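NanU sialic acid binding protein (Bacteroides fragilis, PDB 4L7T) binds sialic acid with high affinity as a SusD-family protein of the outer membrane, probably working together with NanO. Local coordinates at residues K189-D194 with Y202-A207; S240-A245 with Y386-C391; A245-Q250 with E266-I271. All blocks are in the same frame, centred on the assembly; numbering follows the deposited sequence.

In the fold
All three contacts lie on the same side of the chain's centre, in the helical body of this SusD-family protein. Contact 1 joins helix 173-191 to the start of helix 206-223. Its centre is about 13 Å from that of contact 2 and about 14 Å from that of contact 3. The rings of Trp204 and Phe269 meet edge-to-face between contacts 1 and 3. Contacts 2 and 3 have centres about 7 Å apart and share Ala245. They also meet through the two-stranded sheet of 267-271 and 383-387, and Arg387 NH1 forms a 2.8 Å salt bridge to Glu266 OE2. The sodium ion, bound by Thr483 and Thr486, belongs to none of them.

Contact 1 of 3, residues K189-D194 with Y202-A207; sequences KGFGSD and YYWSMA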
ATOM      1  N   LYS A 189      -9.692 -16.784  14.948  1.00 16.92           N
ATOM      2  CA  LYS A 189     -10.036 -18.119  15.447  1.00 17.18           C
ATOM      3  C   LYS A 189      -9.120 -19.171  14.807  1.00 16.67           C
ATOM      4  O   LYS A 189      -8.653 -20.121  15.529  1.00 17.54           O
ATOM      5  CB  LYS A 189     -11.516 -18.412  15.221  1.00 19.81           C
ATOM      6  CG  LYS A 189     -11.980 -19.742  15.881  1.00 22.04           C
ATOM      7  CD  LYS A 189     -13.368 -20.121  15.405  1.00 28.74           C
ATOM      8  CE  LYS A 189     -13.800 -21.462  16.061  1.00 34.95           C
ATOM      9  NZ  LYS A 189     -14.524 -21.182  17.294  1.00 38.89           N
ATOM     10  N   GLY A 190      -8.821 -19.037  13.496  1.00 15.15           N
ATOM     11  CA  GLY A 190      -8.017 -20.038  12.801  1.00 13.88           C
ATOM     12  C   GLY A 190      -6.592 -20.011  13.338  1.00 16.90           C
ATOM     13  O   GLY A 190      -5.969 -21.057  13.640  1.00 17.74           O
ATOM     14  N   PHE A 191      -6.022 -18.803  13.492  1.00 14.59           N
ATOM     15  CA  PHE A 191      -4.658 -18.784  13.987  1.00 16.07           C
ATOM     16  C   PHE A 191      -4.475 -19.142  15.436  1.00 16.88           C
ATOM     17  O   PHE A 191      -3.368 -19.576  15.807  1.00 18.64           O
ATOM     18  CB  PHE A 191      -4.029 -17.400  13.748  1.00 14.41           C
ATOM     19  CG  PHE A 191      -3.829 -17.074  12.296  1.00 12.41           C
ATOM     20  CD1 PHE A 191      -2.991 -17.897  11.471  1.00 12.50           C
ATOM     21  CD2 PHE A 191      -4.418 -15.918  11.724  1.00 14.15           C
ATOM     22  CE1 PHE A 191      -2.735 -17.591  10.086  1.00 13.92           C
ATOM     23  CE2 PHE A 191      -4.219 -15.619  10.387  1.00 14.33           C
ATOM     24  CZ  PHE A 191      -3.366 -16.412   9.530  1.00 16.09           C
ATOM     25  N   GLY A 192      -5.485 -18.894  16.241  1.00 18.36           N
ATOM     26  CA  GLY A 192      -5.411 -19.131  17.716  1.00 19.26           C
ATOM     27  C   GLY A 192      -4.368 -18.175  18.324  1.00 20.25           C
ATOM     28  O   GLY A 192      -4.410 -16.953  18.109  1.00 21.45           O
ATOM     29  N   SER A 193      -3.398 -18.742  19.030  1.00 20.43           N
ATOM     30  CA  SER A 193      -2.329 -17.941  19.548  1.00 22.76           C
ATOM     31  C   SER A 193      -1.051 -18.039  18.727  1.00 21.35           C
ATOM     32  O   SER A 193      -0.001 -17.635  19.215  1.00 21.83           O
ATOM     33  CB  SER A 193      -2.013 -18.367  20.996  1.00 24.71           C
ATOM     34  OG  SER A 193      -1.707 -19.734  21.035  1.00 27.71           O
ATOM     35  N   ASP A 194      -1.108 -18.556  17.485  1.00 20.52           N
ATOM     36  CA  ASP A 194       0.112 -18.742  16.687  1.00 19.33           C
ATOM     37  C   ASP A 194       0.427 -17.428  15.946  1.00 17.73           C
ATOM     38  O   ASP A 194      -0.223 -17.124  14.926  1.00 17.73           O
ATOM     39  CB  ASP A 194      -0.137 -19.925  15.710  1.00 20.66           C
ATOM     40  CG  ASP A 194       1.066 -20.291  14.861  1.00 20.58           C
ATOM     41  OD1 ASP A 194       2.136 -19.673  14.997  1.00 20.74           O
ATOM     42  OD2 ASP A 194       1.018 -21.261  14.038  1.00 21.01           O
ATOM     43  N   TYR A 202       5.845 -13.449   3.142  1.00 15.35           N
ATOM     44  CA  TYR A 202       5.094 -13.238   1.914  1.00 17.84           C
ATOM     45  C   TYR A 202       3.845 -14.086   1.836  1.00 15.96           C
ATOM     46  O   TYR A 202       3.234 -14.140   0.748  1.00 17.27           O
ATOM     47  CB  TYR A 202       5.943 -13.668   0.729  1.00 21.58           C
ATOM     48  CG  TYR A 202       7.305 -13.161   0.546  1.00 29.30           C
ATOM     49  CD1 TYR A 202       7.521 -11.864   0.084  1.00 32.78           C
ATOM     50  CD2 TYR A 202       8.405 -14.007   0.703  1.00 36.73           C
ATOM     51  CE1 TYR A 202       8.786 -11.402  -0.176  1.00 36.55           C
ATOM     52  CE2 TYR A 202       9.697 -13.545   0.431  1.00 38.67           C
ATOM     53  CZ  TYR A 202       9.866 -12.242  -0.015  1.00 37.24           C
ATOM     54  OH  TYR A 202      11.096 -11.723  -0.278  1.00 39.00           O
ATOM     55  N   TYR A 203       3.378 -14.644   2.969  1.00 13.94           N
ATOM     56  CA  TYR A 203       2.115 -15.318   3.142  1.00 12.42           C
ATOM     57  C   TYR A 203       1.391 -14.699   4.286  1.00 12.66           C
ATOM     58  O   TYR A 203       2.050 -14.233   5.272  1.00 13.33           O
ATOM     59  CB  TYR A 203       2.298 -16.870   3.398  1.00 14.66           C
ATOM     60  CG  TYR A 203       2.682 -17.548   2.072  1.00 16.86           C
ATOM     61  CD1 TYR A 203       1.707 -18.116   1.286  1.00 24.05           C
ATOM     62  CD2 TYR A 203       3.976 -17.501   1.624  1.00 18.18           C
ATOM     63  CE1 TYR A 203       2.025 -18.678   0.045  1.00 24.33           C
ATOM     64  CE2 TYR A 203       4.315 -18.052   0.338  1.00 23.93           C
ATOM     65  CZ  TYR A 203       3.316 -18.592  -0.418  1.00 24.85           C
ATOM     66  OH  TYR A 203       3.620 -19.176  -1.647  1.00 30.74           O
ATOM     67  N   TRP A 204       0.062 -14.769   4.254  1.00 11.62           N
ATOM     68  CA  TRP A 204      -0.710 -14.169   5.315  1.00 12.47           C
ATOM     69  C   TRP A 204      -0.466 -14.882   6.673  1.00 13.94           C
ATOM     70  O   TRP A 204      -0.145 -16.083   6.716  1.00 14.85           O
ATOM     71  CB  TRP A 204      -2.203 -14.172   4.916  1.00 13.61           C
ATOM     72  CG  TRP A 204      -3.016 -13.193   5.708  1.00 13.10           C
ATOM     73  CD1 TRP A 204      -3.615 -13.407   6.883  1.00 11.60           C
ATOM     74  CD2 TRP A 204      -3.242 -11.806   5.361  1.00 11.51           C
ATOM     75  NE1 TRP A 204      -4.311 -12.225   7.304  1.00 12.38           N
ATOM     76  CE2 TRP A 204      -4.110 -11.265   6.354  1.00 12.37           C
ATOM     77  CE3 TRP A 204      -2.882 -11.018   4.268  1.00 16.00           C
ATOM     78  CZ2 TRP A 204      -4.551  -9.906   6.340  1.00 15.74           C
ATOM     79  CZ3 TRP A 204      -3.332  -9.640   4.247  1.00 15.63           C
ATOM     80  CH2 TRP A 204      -4.130  -9.124   5.278  1.00 12.18           C
ATOM     81  N   SER A 205      -0.579 -14.147   7.769  1.00 12.00           N
ATOM     82  CA  SER A 205      -0.210 -14.688   9.136  1.00 11.59           C
ATOM     83  C   SER A 205      -1.083 -13.944  10.158  1.00 11.72           C
ATOM     84  O   SER A 205      -1.814 -12.988   9.796  1.00 11.93           O
ATOM     85  CB  SER A 205       1.263 -14.418   9.429  1.00 11.85           C
ATOM     86  OG  SER A 205       1.496 -13.021   9.550  1.00 13.82           O
ATOM     87  N   MET A 206      -1.016 -14.355  11.428  1.00 11.53           N
ATOM     88  CA  MET A 206      -1.728 -13.611  12.457  1.00 12.02           C
ATOM     89  C   MET A 206      -1.350 -12.132  12.551  1.00 11.05           C
ATOM     90  O   MET A 206      -2.268 -11.310  12.730  1.00 12.79           O
ATOM     91  CB  MET A 206      -1.496 -14.304  13.848  1.00 12.63           C
ATOM     92  CG  MET A 206      -2.263 -13.628  14.948  1.00 12.91           C
ATOM     93  SD  MET A 206      -4.059 -13.587  14.820  1.00 14.52           S
ATOM     94  CE  MET A 206      -4.519 -14.022  16.516  1.00 20.78           C
ATOM     95  N   ALA A 207      -0.069 -11.806  12.419  1.00 11.84           N
ATOM     96  CA  ALA A 207       0.321 -10.379  12.527  1.00 11.86           C
ATOM     97  C   ALA A 207      -0.325  -9.557  11.393  1.00 12.26           C
ATOM     98  O   ALA A 207      -0.658  -8.408  11.578  1.00 11.74           O
ATOM     99  CB  ALA A 207       1.784 -10.219  12.472  1.00 12.84           C
TER
HETATM  100  O   HOH W   1       0.462 -16.614  12.299  1.00 15.56           O
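The Phe191 ring lies flat against the backbone of Ser205 and Met206. Met206 N sits 3.5 Å above the ring plane, over its centre. Ser205 C lies over the same face, 3.4 Å from Phe191 CZ. At the edge, near the ring plane, Trp204 CD1 approaches Phe191 CZ to 4.0 Å, so the two rings meet rim to rim. Tyr126 of helix 121-146 adds an edge-to-face partner to the Phe191 ring.

Met206 runs past Phe191 in the opposite direction. Its CG is anti to the backbone N (chi1 -177°), and bends at chi2 and chi3 follow. SD comes 3.9 Å from Phe191 CD2 and lies oblique to the ring, a Met-aromatic contact. The terminal CE reaches Gly192 O at 3.3 Å. Met206 CB lies 3.3 Å from Asp194 O.

Helix 173-191 ends here in a type II' turn from Phe191 to Asp194. Gly192 takes positive phi in it, and Asp194 N bonds back to Phe191 O. Ser205 is the N-cap residue of the next helix, 206-223. A water bridges the two parts: it donates to Asp194 O at 2.8 Å and accepts from Met206 N. No direct hydrogen bond crosses the contact. The helix end and start are joined mainly by van der Waals contact of the Phe191 ring with the Ser205-Met206 backbone and of Met206 with Phe191, Gly192 O and Asp194 O, plus one bridging water.

Contact 2 of 3, residues S240-A245 with Y386-C391; sequences SIVSNA and YRYADC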
ATOM      1  N   SER A 240      -0.723  -6.231  20.317  1.00 11.54           N
ATOM      2  CA  SER A 240      -0.500  -7.709  20.260  1.00 11.67           C
ATOM      3  C   SER A 240       0.625  -8.036  19.241  1.00 10.73           C
ATOM      4  O   SER A 240       1.273  -9.042  19.397  1.00 12.20           O
ATOM      5  CB  SER A 240      -1.831  -8.491  20.073  1.00 13.47           C
ATOM      6  OG  SER A 240      -2.074  -8.569  18.680  1.00 15.98           O
ATOM      7  N   ILE A 241       0.798  -7.190  18.206  1.00 11.89           N
ATOM      8  CA  ILE A 241       1.943  -7.384  17.273  1.00 11.73           C
ATOM      9  C   ILE A 241       3.250  -7.000  17.924  1.00 12.42           C
ATOM     10  O   ILE A 241       4.258  -7.728  17.912  1.00 12.84           O
ATOM     11  CB  ILE A 241       1.722  -6.529  16.002  1.00  9.80           C
ATOM     12  CG1 ILE A 241       0.475  -7.019  15.282  1.00 11.54           C
ATOM     13  CG2 ILE A 241       3.029  -6.565  15.096  1.00 12.54           C
ATOM     14  CD1 ILE A 241       0.107  -5.964  14.213  1.00 12.76           C
ATOM     15  N   VAL A 242       3.238  -5.854  18.622  1.00 10.87           N
ATOM     16  CA  VAL A 242       4.445  -5.388  19.385  1.00 10.93           C
ATOM     17  C   VAL A 242       4.855  -6.487  20.391  1.00 11.52           C
ATOM     18  O   VAL A 242       6.051  -6.738  20.548  1.00 15.24           O
ATOM     19  CB  VAL A 242       4.116  -4.099  20.155  1.00 11.24           C
ATOM     20  CG1 VAL A 242       5.299  -3.736  21.100  1.00 13.43           C
ATOM     21  CG2 VAL A 242       3.823  -2.916  19.142  1.00 11.85           C
ATOM     22  N   SER A 243       3.886  -7.138  21.036  1.00 12.23           N
ATOM     23  CA  SER A 243       4.249  -8.110  22.063  0.50 12.76           C
ATOM     24  C   SER A 243       4.642  -9.434  21.453  1.00 13.47           C
ATOM     25  O   SER A 243       5.700  -9.966  21.810  1.00 14.38           O
ATOM     26  CB  SER A 243       3.110  -8.292  23.063  0.50 14.09           C
ATOM     27  OG  SER A 243       1.906  -8.768  22.467  0.50 13.11           O
ATOM     28  N   ASN A 244       3.806  -9.951  20.547  1.00 13.15           N
ATOM     29  CA  ASN A 244       3.928 -11.410  20.169  1.00 13.65           C
ATOM     30  C   ASN A 244       4.595 -11.771  18.858  1.00 13.68           C
ATOM     31  O   ASN A 244       4.886 -12.994  18.611  1.00 15.07           O
ATOM     32  CB  ASN A 244       2.562 -12.075  20.161  1.00 13.59           C
ATOM     33  CG  ASN A 244       1.822 -11.929  21.520  1.00 21.41           C
ATOM     34  OD1 ASN A 244       0.599 -11.940  21.531  1.00 30.94           O
ATOM     35  ND2 ASN A 244       2.554 -11.666  22.622  1.00 19.25           N
ATOM     36  N   ALA A 245       4.750 -10.795  17.977  1.00 13.35           N
ATOM     37  CA  ALA A 245       5.295 -11.131  16.666  1.00 11.09           C
ATOM     38  C   ALA A 245       6.784 -10.870  16.585  1.00 11.50           C
ATOM     39  O   ALA A 245       7.309  -9.897  17.203  1.00 12.58           O
ATOM     40  CB  ALA A 245       4.584 -10.293  15.570  1.00 14.22           C
ATOM     41  N   TYR A 386       2.339  -4.565   4.711  1.00 10.52           N
ATOM     42  CA  TYR A 386       2.392  -4.191   6.130  1.00 10.60           C
ATOM     43  C   TYR A 386       3.799  -4.368   6.623  1.00 11.34           C
ATOM     44  O   TYR A 386       4.440  -5.452   6.432  1.00 10.71           O
ATOM     45  CB  TYR A 386       1.531  -5.094   6.986  1.00 10.98           C
ATOM     46  CG  TYR A 386       0.045  -4.930   6.754  1.00 13.44           C
ATOM     47  CD1 TYR A 386      -0.546  -3.694   6.650  1.00 12.55           C
ATOM     48  CD2 TYR A 386      -0.796  -6.076   6.705  1.00 11.35           C
ATOM     49  CE1 TYR A 386      -1.904  -3.542   6.499  1.00 13.78           C
ATOM     50  CE2 TYR A 386      -2.163  -5.921   6.557  1.00 15.52           C
ATOM     51  CZ  TYR A 386      -2.711  -4.655   6.461  1.00 14.68           C
ATOM     52  OH  TYR A 386      -4.110  -4.590   6.331  1.00 17.30           O
ATOM     53  N   ARG A 387       4.329  -3.275   7.209  1.00 11.64           N
ATOM     54  CA  ARG A 387       5.617  -3.442   7.922  1.00 11.32           C
ATOM     55  C   ARG A 387       5.616  -2.806   9.253  1.00 11.06           C
ATOM     56  O   ARG A 387       4.634  -2.190   9.609  1.00 11.22           O
ATOM     57  CB  ARG A 387       6.752  -2.955   7.107  1.00 14.52           C
ATOM     58  CG  ARG A 387       6.670  -1.616   6.690  1.00 16.46           C
ATOM     59  CD  ARG A 387       7.779  -1.406   5.601  1.00 15.04           C
ATOM     60  NE  ARG A 387       7.751   0.007   5.033  1.00 12.47           N
ATOM     61  CZ  ARG A 387       8.306   1.077   5.603  1.00 12.18           C
ATOM     62  NH1 ARG A 387       8.922   0.993   6.829  1.00 13.99           N
ATOM     63  NH2 ARG A 387       8.156   2.278   5.019  1.00 12.80           N
ATOM     64  N   TYR A 388       6.592  -3.169  10.071  1.00 10.82           N
ATOM     65  CA  TYR A 388       6.527  -2.815  11.478  1.00  9.89           C
ATOM     66  C   TYR A 388       6.419  -1.290  11.703  1.00 11.49           C
ATOM     67  O   TYR A 388       5.710  -0.909  12.680  1.00 11.71           O
ATOM     68  CB  TYR A 388       7.714  -3.380  12.255  1.00  9.28           C
ATOM     69  CG  TYR A 388       7.594  -3.290  13.775  1.00  8.31           C
ATOM     70  CD1 TYR A 388       6.363  -3.628  14.404  1.00 12.95           C
ATOM     71  CD2 TYR A 388       8.675  -2.871  14.526  1.00 13.05           C
ATOM     72  CE1 TYR A 388       6.223  -3.572  15.840  1.00 15.43           C
ATOM     73  CE2 TYR A 388       8.557  -2.767  15.961  1.00 11.53           C
ATOM     74  CZ  TYR A 388       7.314  -3.137  16.555  1.00 13.54           C
ATOM     75  OH  TYR A 388       7.275  -3.086  17.958  1.00 18.04           O
ATOM     76  N   ALA A 389       7.081  -0.437  10.874  1.00 10.69           N
ATOM     77  CA  ALA A 389       6.844   1.000  11.097  1.00 11.79           C
ATOM     78  C   ALA A 389       5.341   1.372  10.973  1.00 11.97           C
ATOM     79  O   ALA A 389       4.890   2.291  11.660  1.00 11.60           O
ATOM     80  CB  ALA A 389       7.745   1.819  10.144  1.00 12.72           C
ATOM     81  N   ASP A 390       4.572   0.676  10.128  1.00 10.86           N
ATOM     82  CA  ASP A 390       3.114   0.961   9.970  1.00 12.60           C
ATOM     83  C   ASP A 390       2.381   0.548  11.260  1.00 12.88           C
ATOM     84  O   ASP A 390       1.524   1.294  11.778  1.00 10.80           O
ATOM     85  CB  ASP A 390       2.699   0.144   8.756  1.00 12.73           C
ATOM     86  CG  ASP A 390       1.323   0.488   8.189  1.00 19.95           C
ATOM     87  OD1 ASP A 390       0.610   1.381   8.711  1.00 17.68           O
ATOM     88  OD2 ASP A 390       0.916  -0.194   7.184  1.00 18.29           O
ATOM     89  N   CYS A 391       2.741  -0.607  11.862  1.00 11.65           N
ATOM     90  CA  CYS A 391       2.176  -0.992  13.149  1.00 11.86           C
ATOM     91  C   CYS A 391       2.377   0.155  14.172  1.00 12.15           C
ATOM     92  O   CYS A 391       1.415   0.542  14.853  1.00 13.76           O
ATOM     93  CB  CYS A 391       2.905  -2.270  13.661  1.00 12.73           C
ATOM     94  SG  CYS A 391       2.315  -2.821  15.262  1.00 15.40           S
TER
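Ile241 and Val242 of helix 227-244 pack against Tyr388 and Cys391 in the first turn of helix 388-401. This is a helix-to-helix contact within the α-helical body of the SusD fold. Strand 383-387 leads straight into the second helix, with Arg387 as its N-cap residue.

Cys391 SG is anti to its backbone N (chi1 179°), which sends it out to the facing helix. There it rests on the branched side chain of Ile241, 3.8 Å from CG2 and equally far from CB. Ile241 CD1 also lies close to this sulfur. Val242 CG2 touches SG more loosely, at 4.2 Å.

The aromatic contacts are made by Tyr388. The side chains of Val242 and Tyr388 cross at about a right angle. Val242 CG2 lies at the edge of the ring, near its plane, 4.1 Å from CE1. Ile241 CG2 approaches the same CE1 obliquely and at longer range. Val247, from the loop after helix 227-244, touches the tyrosine too.

No hydrogen bond links the two segments, and the polar ends of Tyr386, Arg387 and Asp390 have partners outside them. Arg387 forms salt bridges with Glu266, Glu463 and Glu467. Asp390 pairs with Arg460, and Tyr386 OH bonds to Glu215. The contact itself is thus apolar. Ile241, Tyr388 and Cys391 are buried, while Val242 is at the exposed border. Ile241 also packs on Gln210 and Met211 of helix 206-223 and on Ile268, so its side chain touches two other helices and strand 267-271. At the exposed border, both methyls of Val242 meet the phenol oxygen: Tyr388 OH is 3.7 Å from CG2 and 3.8 Å from CG1.

Contact 3 of 3, residues A245-Q250 with E266-I271; sequences ANVSLQ and EIIFSI
Glu266 reaches Gln250 and Leu249 through an extended side chain. Its CG is anti to the backbone N (chi1 -175°), and the chain stays stretched to the carboxylate (chi2 164°). In this part of the SusD fold, the loop after helix 227-244 runs beside the lead-in to strand 267-271. That strand pairs antiparallel with strand 383-387. Ile268 and Phe269 both face Tyr386, a classic beta bulge at which the chain turns a corner.

One hydrogen bond crosses the contact. Gln250 N donates to Glu266 OE1 at 3.0 Å, with an N-H...O angle of 159°. The N-H comes to the anti side of the oxygen, somewhat out of the carboxylate plane. Arg416 forms a salt bridge with the same OE1, and Arg387 forms one with OE2. The carboxylate is therefore held by two arginines and a backbone N-H. Such surroundings would be expected to keep it ionised. Arg416 also bonds to Gln250 O, so it grips both sides of the contact.

Beside it, Leu249 CD2 lies 3.6 Å from Glu266 OE2 and nearly as close to CD. The Leu249 side chain also touches Ala389 of helix 388-401. The backbones come close as well: Ser248 O is 3.1 Å from Glu266 CA and 3.3 Å from Glu266 N, but the angle is too poor for a hydrogen bond to that N. Ser248 has a backbone hydrogen bond with Ser265, next to Glu266.

Farther along, the contact is purely apolar. The side chains of Val247 and Ile268 cross obliquely, and Val247 CG1 meets Ile268 CG1 at 3.7 Å.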
ATOM      1  N   ALA A 245       4.750 -10.795  17.977  1.00 13.35           N
ATOM      2  CA  ALA A 245       5.295 -11.131  16.666  1.00 11.09           C
ATOM      3  C   ALA A 245       6.784 -10.870  16.585  1.00 11.50           C
ATOM      4  O   ALA A 245       7.309  -9.897  17.203  1.00 12.58           O
ATOM      5  CB  ALA A 245       4.584 -10.293  15.570  1.00 14.22           C
ATOM      6  N   ASN A 246       7.489 -11.671  15.749  1.00 12.75           N
ATOM      7  CA  ASN A 246       8.923 -11.393  15.609  1.00 14.67           C
ATOM      8  C   ASN A 246       9.192 -10.271  14.574  1.00 14.82           C
ATOM      9  O   ASN A 246       9.322 -10.522  13.389  1.00 15.92           O
ATOM     10  CB  ASN A 246       9.691 -12.637  15.139  1.00 14.73           C
ATOM     11  CG  ASN A 246      11.169 -12.326  14.981  1.00 19.04           C
ATOM     12  OD1 ASN A 246      11.645 -11.307  15.495  1.00 24.99           O
ATOM     13  ND2 ASN A 246      11.863 -13.148  14.242  1.00 24.06           N
ATOM     14  N   VAL A 247       9.182  -9.036  15.050  1.00 14.66           N
ATOM     15  CA  VAL A 247       9.310  -7.865  14.202  1.00 14.02           C
ATOM     16  C   VAL A 247      10.230  -6.854  14.825  1.00 13.89           C
ATOM     17  O   VAL A 247      10.326  -6.798  16.065  1.00 15.54           O
ATOM     18  CB  VAL A 247       7.920  -7.159  14.011  1.00 14.25           C
ATOM     19  CG1 VAL A 247       7.019  -8.003  12.970  1.00 14.45           C
ATOM     20  CG2 VAL A 247       7.181  -6.845  15.351  1.00 15.23           C
ATOM     21  N   SER A 248      10.931  -6.094  14.000  1.00 13.55           N
ATOM     22  CA  SER A 248      11.873  -5.114  14.464  1.00 16.23           C
ATOM     23  C   SER A 248      12.056  -4.095  13.346  1.00 14.88           C
ATOM     24  O   SER A 248      11.977  -4.485  12.156  1.00 15.77           O
ATOM     25  CB  SER A 248      13.211  -5.846  14.684  1.00 17.99           C
ATOM     26  OG  SER A 248      14.131  -4.950  15.232  1.00 26.68           O
ATOM     27  N   LEU A 249      12.311  -2.843  13.694  1.00 13.71           N
ATOM     28  CA  LEU A 249      12.807  -1.910  12.664  1.00 13.58           C
ATOM     29  C   LEU A 249      14.205  -2.219  12.129  1.00 15.76           C
ATOM     30  O   LEU A 249      15.153  -2.382  12.922  1.00 15.69           O
ATOM     31  CB  LEU A 249      12.721  -0.458  13.142  1.00 13.98           C
ATOM     32  CG  LEU A 249      11.331   0.018  13.544  1.00 12.69           C
ATOM     33  CD1 LEU A 249      11.505   1.439  14.060  1.00 13.97           C
ATOM     34  CD2 LEU A 249      10.357   0.016  12.343  1.00 15.81           C
ATOM     35  N   GLN A 250      14.368  -2.261  10.802  1.00 13.97           N
ATOM     36  CA  GLN A 250      15.724  -2.310  10.233  1.00 17.22           C
ATOM     37  C   GLN A 250      16.497  -1.004  10.632  1.00 18.56           C
ATOM     38  O   GLN A 250      15.940   0.103  10.583  1.00 19.32           O
ATOM     39  CB  GLN A 250      15.625  -2.428   8.707  1.00 17.86           C
ATOM     40  CG  GLN A 250      15.112  -3.777   8.237  1.00 18.61           C
ATOM     41  CD  GLN A 250      16.268  -4.825   8.345  1.00 24.72           C
ATOM     42  OE1 GLN A 250      16.248  -5.641   9.235  1.00 22.30           O
ATOM     43  NE2 GLN A 250      17.332  -4.683   7.529  1.00 22.83           N
ATOM     44  N   GLU A 266      11.508  -6.515   9.552  1.00 11.25           N
ATOM     45  CA  GLU A 266      10.513  -5.416   9.591  1.00 10.69           C
ATOM     46  C   GLU A 266       9.221  -5.762   8.785  1.00 10.80           C
ATOM     47  O   GLU A 266       8.109  -5.212   9.016  1.00 11.98           O
ATOM     48  CB  GLU A 266      11.149  -4.155   9.029  1.00 12.15           C
ATOM     49  CG  GLU A 266      10.147  -2.927   9.186  1.00 13.00           C
ATOM     50  CD  GLU A 266      10.795  -1.628   9.032  1.00 16.59           C
ATOM     51  OE1 GLU A 266      12.005  -1.572   9.170  1.00 16.96           O
ATOM     52  OE2 GLU A 266      10.082  -0.599   8.808  1.00 13.70           O
ATOM     53  N   ILE A 267       9.313  -6.759   7.895  1.00 10.33           N
ATOM     54  CA  ILE A 267       8.131  -7.073   7.047  1.00 11.21           C
ATOM     55  C   ILE A 267       7.140  -7.946   7.761  1.00 12.04           C
ATOM     56  O   ILE A 267       7.519  -8.973   8.344  1.00 12.50           O
ATOM     57  CB  ILE A 267       8.604  -7.785   5.743  1.00 12.02           C
ATOM     58  CG1 ILE A 267       9.745  -6.984   5.067  1.00 12.26           C
ATOM     59  CG2 ILE A 267       7.375  -8.147   4.776  1.00 12.04           C
ATOM     60  CD1 ILE A 267       9.344  -5.594   4.643  1.00 15.27           C
ATOM     61  N   ILE A 268       5.880  -7.506   7.766  1.00 10.97           N
ATOM     62  CA  ILE A 268       4.775  -8.287   8.310  1.00 11.73           C
ATOM     63  C   ILE A 268       4.088  -8.999   7.163  1.00 13.11           C
ATOM     64  O   ILE A 268       3.931 -10.229   7.246  1.00 12.97           O
ATOM     65  CB  ILE A 268       3.786  -7.454   9.185  1.00 10.96           C
ATOM     66  CG1 ILE A 268       4.553  -6.876  10.393  1.00 11.28           C
ATOM     67  CG2 ILE A 268       2.525  -8.265   9.517  1.00 11.33           C
ATOM     68  CD1 ILE A 268       3.611  -5.824  11.158  1.00 12.64           C
ATOM     69  N   PHE A 269       3.750  -8.287   6.076  1.00 11.52           N
ATOM     70  CA  PHE A 269       3.201  -9.048   4.904  1.00 10.21           C
ATOM     71  C   PHE A 269       3.615  -8.300   3.617  1.00 13.57           C
ATOM     72  O   PHE A 269       3.523  -7.062   3.588  1.00 13.23           O
ATOM     73  CB  PHE A 269       1.666  -9.156   5.006  1.00 11.72           C
ATOM     74  CG  PHE A 269       1.039  -9.784   3.819  1.00 12.44           C
ATOM     75  CD1 PHE A 269       1.405 -11.078   3.457  1.00 13.59           C
ATOM     76  CD2 PHE A 269       0.156  -9.091   3.018  1.00 15.01           C
ATOM     77  CE1 PHE A 269       0.853 -11.688   2.295  1.00 17.91           C
ATOM     78  CE2 PHE A 269      -0.388  -9.686   1.840  1.00 15.95           C
ATOM     79  CZ  PHE A 269      -0.016 -10.997   1.494  1.00 17.63           C
ATOM     80  N   SER A 270       4.228  -8.996   2.648  1.00 13.78           N
ATOM     81  CA  SER A 270       4.686  -8.338   1.411  1.00 14.27           C
ATOM     82  C   SER A 270       4.248  -9.162   0.247  1.00 17.46           C
ATOM     83  O   SER A 270       4.089 -10.370   0.369  1.00 16.60           O
ATOM     84  CB  SER A 270       6.198  -8.249   1.463  1.00 17.19           C
ATOM     85  OG  SER A 270       6.807  -7.534   0.404  1.00 24.68           O
ATOM     86  N   ILE A 271       4.018  -8.493  -0.878  1.00 14.33           N
ATOM     87  CA  ILE A 271       3.763  -9.177  -2.165  1.00 15.21           C
ATOM     88  C   ILE A 271       5.083  -9.540  -2.759  1.00 15.17           C
ATOM     89  O   ILE A 271       5.935  -8.733  -2.991  1.00 14.63           O
ATOM     90  CB  ILE A 271       3.024  -8.217  -3.086  1.00 15.59           C
ATOM     91  CG1 ILE A 271       1.689  -7.816  -2.495  1.00 16.86           C
ATOM     92  CG2 ILE A 271       2.822  -8.924  -4.473  1.00 16.79           C
ATOM     93  CD1 ILE A 271       0.745  -8.826  -2.176  1.00 20.88           C
TER